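Local coordinates for ribosomal-protein-serine acetyltransferase, putative (Vibrio cholerae O1 biovar eltor, PDB 2FCK) that probably acts as a GNAT-family acetyltransferase, transferring acetyl groups to protein N-termini such as that of a ribosomal protein, although its substrate is not established, at residues A99-W104 against T120-F125. Sequence-based numbering, arbitrary orientation.
Sequences ASLGYW and TALILF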
loop_
_atom_site.group_PDB
_atom_site.type_symbol
_atom_site.label_atom_id
_atom_site.label_comp_id
_atom_site.label_asym_id
_atom_site.label_seq_id
_atom_site.Cartn_x
_atom_site.Cartn_y
_atom_site.Cartn_z
ATOM N N ALA A 99 1.003 -4.911 5.006
ATOM C CA ALA A 99 0.142 -3.854 5.530
ATOM C C ALA A 99 0.984 -2.699 6.079
ATOM O O ALA A 99 2.173 -2.856 6.296
ATOM C CB ALA A 99 -0.793 -4.416 6.694
ATOM N N SER A 100 0.312 -1.585 6.319
ATOM C CA SER A 100 0.873 -0.327 6.861
ATOM C C SER A 100 0.474 -0.156 8.304
ATOM O O SER A 100 -0.714 -0.215 8.624
ATOM C CB SER A 100 0.203 0.846 6.066
ATOM O OG SER A 100 0.075 2.024 6.885
ATOM N N LEU A 101 1.452 0.063 9.180
ATOM C CA LEU A 101 1.130 0.251 10.606
ATOM C C LEU A 101 1.441 1.677 11.038
ATOM O O LEU A 101 2.350 2.380 10.477
ATOM C CB LEU A 101 1.962 -0.701 11.485
ATOM C CG LEU A 101 1.873 -2.201 11.228
ATOM C CD1 LEU A 101 2.587 -2.886 12.387
ATOM C CD2 LEU A 101 0.476 -2.744 11.115
ATOM N N GLY A 102 0.697 2.116 12.050
ATOM C CA GLY A 102 0.973 3.394 12.666
ATOM C C GLY A 102 0.728 3.242 14.150
ATOM O O GLY A 102 0.167 2.238 14.596
ATOM N N TYR A 103 1.171 4.219 14.921
ATOM C CA TYR A 103 0.992 4.172 16.362
ATOM C C TYR A 103 1.357 5.520 16.988
ATOM O O TYR A 103 2.065 6.340 16.361
ATOM C CB TYR A 103 1.883 3.073 17.047
ATOM C CG TYR A 103 3.328 3.164 16.535
ATOM C CD1 TYR A 103 4.248 3.988 17.165
ATOM C CD2 TYR A 103 3.714 2.454 15.410
ATOM C CE1 TYR A 103 5.601 4.097 16.654
ATOM C CE2 TYR A 103 5.036 2.546 14.888
ATOM C CZ TYR A 103 5.946 3.366 15.510
ATOM O OH TYR A 103 7.243 3.428 15.001
ATOM N N TRP A 104 0.892 5.723 18.210
ATOM C CA TRP A 104 1.365 6.862 18.987
ATOM C C TRP A 104 1.181 6.483 20.439
ATOM O O TRP A 104 0.194 5.897 20.811
ATOM C CB TRP A 104 0.668 8.175 18.593
ATOM C CG TRP A 104 -0.821 8.161 18.513
ATOM C CD1 TRP A 104 -1.579 8.016 17.412
ATOM C CD2 TRP A 104 -1.719 8.334 19.615
ATOM N NE1 TRP A 104 -2.923 8.097 17.750
ATOM C CE2 TRP A 104 -3.029 8.295 19.097
ATOM C CE3 TRP A 104 -1.533 8.539 20.989
ATOM C CZ2 TRP A 104 -4.163 8.443 19.915
ATOM C CZ3 TRP A 104 -2.647 8.700 21.801
ATOM C CH2 TRP A 104 -3.948 8.637 21.258
ATOM N N THR A 120 4.311 -4.737 19.498
ATOM C CA THR A 120 4.687 -6.127 19.240
ATOM C C THR A 120 3.436 -7.028 19.155
ATOM O O THR A 120 3.370 -7.910 18.287
ATOM C CB THR A 120 5.646 -6.647 20.349
ATOM O OG1 THR A 120 6.890 -5.909 20.251
ATOM C CG2 THR A 120 5.929 -8.155 20.194
ATOM N N ALA A 121 2.437 -6.759 20.007
ATOM C CA ALA A 121 1.169 -7.534 19.963
ATOM C C ALA A 121 0.540 -7.412 18.572
ATOM O O ALA A 121 0.126 -8.422 17.948
ATOM C CB ALA A 121 0.220 -7.019 21.043
ATOM N N LEU A 122 0.580 -6.183 18.043
ATOM C CA LEU A 122 -0.065 -5.956 16.750
ATOM C C LEU A 122 0.732 -6.638 15.636
ATOM O O LEU A 122 0.180 -7.249 14.719
ATOM C CB LEU A 122 -0.220 -4.449 16.499
ATOM C CG LEU A 122 -0.937 -4.109 15.177
ATOM C CD1 LEU A 122 -2.365 -4.694 15.169
ATOM C CD2 LEU A 122 -0.959 -2.584 14.908
ATOM N N ILE A 123 2.046 -6.547 15.701
ATOM C CA ILE A 123 2.899 -7.183 14.707
ATOM C C ILE A 123 2.699 -8.717 14.697
ATOM O O ILE A 123 2.564 -9.364 13.648
ATOM C CB ILE A 123 4.366 -6.835 15.046
ATOM C CG1 ILE A 123 4.637 -5.321 14.705
ATOM C CG2 ILE A 123 5.377 -7.764 14.256
ATOM C CD1 ILE A 123 5.978 -4.856 15.368
ATOM N N LEU A 124 2.672 -9.311 15.877
ATOM C CA LEU A 124 2.434 -10.752 15.972
ATOM C C LEU A 124 1.064 -11.148 15.432
ATOM O O LEU A 124 0.941 -12.161 14.750
ATOM C CB LEU A 124 2.599 -11.251 17.408
ATOM C CG LEU A 124 4.044 -11.146 17.896
ATOM C CD1 LEU A 124 4.102 -11.513 19.422
ATOM C CD2 LEU A 124 5.027 -11.974 17.025
ATOM N N PHE A 125 0.054 -10.339 15.716
ATOM C CA PHE A 125 -1.277 -10.584 15.146
ATOM C C PHE A 125 -1.209 -10.589 13.622
ATOM O O PHE A 125 -1.740 -11.497 12.953
ATOM C CB PHE A 125 -2.243 -9.535 15.694
ATOM C CG PHE A 125 -3.554 -9.472 14.972
ATOM C CD1 PHE A 125 -4.516 -10.447 15.175
ATOM C CD2 PHE A 125 -3.808 -8.418 14.113
ATOM C CE1 PHE A 125 -5.758 -10.376 14.501
ATOM C CE2 PHE A 125 -5.015 -8.342 13.421
ATOM C CZ PHE A 125 -5.980 -9.324 13.623
#
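Leu101 is the one residue of the strand segment 99-104 that touches Leu122 and Ile123 on the helical segment 120-125. Its CB leaves the strand toward the helix but stays 4.9 Å from CD2 of Leu122, the nearest side-chain carbon there. CG follows, swung anti to the carbonyl carbon (chi1 -57°), and is still 4.7 Å from that same Leu122 CD2, so the touching falls to the two methyls. CD1 meets CG1 of Ile123 at 3.9 Å, the two side chains crossing at about a right angle. CD2 goes to Leu122, whose own CD2 comes to meet it tip to tip at 4.1 Å; Leu122 reaches there with CG anti to its backbone N (chi1 -178°).

The neighbouring strand 134-139 adds Leu135 to the surroundings of Leu101. It runs parallel to strand 98-105, and helix 114-129 links the two: the beta-alpha-beta crossover of the GNAT fold, whose turn into this helix normally carries the acetyl-CoA pyrophosphate-binding loop. All three touching residues are buried and no hydrogen bond joins the segments, so helix and sheet are held here by shape and exclusion of water, with little directional preference.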